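Side-chain contact in cyclase (Streptomyces sp. R1128, PDB 3TFZ), which probably guides cyclisation and aromatisation of a polyketide chain in the R1128 biosynthetic pathway: residues V13-P16 / A17-W21. Numbering follows the deposited sequence.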
loop_
_atom_site.group_PDB
_atom_site.type_symbol
_atom_site.label_atom_id
_atom_site.label_comp_id
_atom_site.label_asym_id
_atom_site.label_seq_id
_atom_site.Cartn_x
_atom_site.Cartn_y
_atom_site.Cartn_z
ATOM N N VAL A 13 -9.288 -0.588 -5.924
ATOM C CA VAL A 13 -10.771 -0.756 -5.796
ATOM C C VAL A 13 -11.419 -0.943 -7.177
ATOM O O VAL A 13 -11.170 -0.154 -8.120
ATOM C CB VAL A 13 -11.406 0.409 -5.062
ATOM C CG1 VAL A 13 -12.990 0.182 -4.761
ATOM C CG2 VAL A 13 -10.654 0.638 -3.693
ATOM N N ALA A 14 -12.194 -2.026 -7.362
ATOM C CA ALA A 14 -12.784 -2.210 -8.688
ATOM C C ALA A 14 -14.050 -1.311 -8.736
ATOM O O ALA A 14 -15.144 -1.833 -8.764
ATOM C CB ALA A 14 -13.132 -3.715 -8.949
ATOM N N ALA A 15 -13.902 0.022 -8.645
ATOM C CA ALA A 15 -15.022 1.016 -8.769
ATOM C C ALA A 15 -14.416 2.303 -9.285
ATOM O O ALA A 15 -13.219 2.573 -9.012
ATOM C CB ALA A 15 -15.713 1.295 -7.392
ATOM N N PRO A 16 -15.235 3.187 -9.952
ATOM C CA PRO A 16 -14.665 4.524 -10.386
ATOM C C PRO A 16 -14.304 5.459 -9.194
ATOM O O PRO A 16 -14.892 5.355 -8.122
ATOM C CB PRO A 16 -15.819 5.141 -11.241
ATOM C CG PRO A 16 -16.833 3.858 -11.594
ATOM C CD PRO A 16 -16.682 3.084 -10.259
ATOM N N ALA A 17 -13.417 6.419 -9.406
ATOM C CA ALA A 17 -12.787 7.185 -8.318
ATOM C C ALA A 17 -13.806 8.068 -7.664
ATOM O O ALA A 17 -13.760 8.253 -6.492
ATOM C CB ALA A 17 -11.559 7.956 -8.851
ATOM N N ASP A 18 -14.763 8.567 -8.410
ATOM C CA ASP A 18 -15.895 9.334 -7.921
ATOM C C ASP A 18 -16.808 8.532 -6.974
ATOM O O ASP A 18 -17.297 9.074 -5.996
ATOM C CB ASP A 18 -16.711 9.972 -9.112
ATOM C CG ASP A 18 -15.939 11.106 -9.822
ATOM O OD1 ASP A 18 -14.838 11.557 -9.347
ATOM O OD2 ASP A 18 -16.377 11.579 -10.873
ATOM N N LEU A 19 -17.041 7.248 -7.248
ATOM C CA LEU A 19 -17.826 6.478 -6.333
ATOM C C LEU A 19 -17.071 6.214 -4.990
ATOM O O LEU A 19 -17.649 6.238 -3.840
ATOM C CB LEU A 19 -18.264 5.228 -7.039
ATOM C CG LEU A 19 -19.188 4.309 -6.218
ATOM C CD1 LEU A 19 -20.444 5.162 -5.818
ATOM C CD2 LEU A 19 -19.556 3.230 -7.161
ATOM N N VAL A 20 -15.768 6.000 -5.105
ATOM C CA VAL A 20 -14.933 5.845 -3.944
ATOM C C VAL A 20 -14.914 7.126 -3.125
ATOM O O VAL A 20 -14.873 7.066 -1.943
ATOM C CB VAL A 20 -13.525 5.437 -4.372
ATOM C CG1 VAL A 20 -12.596 5.366 -3.179
ATOM C CG2 VAL A 20 -13.548 4.071 -5.104
ATOM N N TRP A 21 -14.862 8.287 -3.786
ATOM C CA TRP A 21 -14.928 9.554 -3.123
ATOM C C TRP A 21 -16.234 9.601 -2.285
ATOM O O TRP A 21 -16.174 9.910 -1.089
ATOM C CB TRP A 21 -14.898 10.721 -4.143
ATOM C CG TRP A 21 -15.100 12.032 -3.373
ATOM C CD1 TRP A 21 -16.212 12.848 -3.360
ATOM C CD2 TRP A 21 -14.170 12.589 -2.436
ATOM N NE1 TRP A 21 -16.003 13.898 -2.472
ATOM C CE2 TRP A 21 -14.781 13.723 -1.855
ATOM C CE3 TRP A 21 -12.850 12.223 -2.030
ATOM C CZ2 TRP A 21 -14.117 14.517 -0.888
ATOM C CZ3 TRP A 21 -12.220 12.975 -1.127
ATOM C CH2 TRP A 21 -12.833 14.154 -0.587
#
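V13 and V20 meet tip to tip, CG1 of V13 lying 3.9 Å from CG2 of V20, where a short loop links strand 5-13 to helix 17-25 of the helix-grip (Bet v 1-like) fold. V20 CG1 is anti to the backbone N (chi1 176°), which places CG2 beside that N and over the loop; there it also touches A15, whose CB is 4.2 Å away. L108 of strand 105-116 packs on both valines, while L154 and A157 of the long helix 131-164 rest on V13, joining the turn to both sheet and helix. Farther out, A15 CB and L19 CD2 come within 4.3 Å, and both residues rest on V161 of the long helix. The P16 ring lies alongside L19, the two pointing the same way, its CD 4.2 Å from L19 CB. At the outer edge D18 reaches R76 in a salt bridge through OD1. P16 is the N-cap residue, and its carbonyl starts the helical bonding: L19 N gives it a weak, bent bond, whereas V20 N approaches P16 O in the carbonyl plane at 3.2 Å, with an N-H...O angle of 163°.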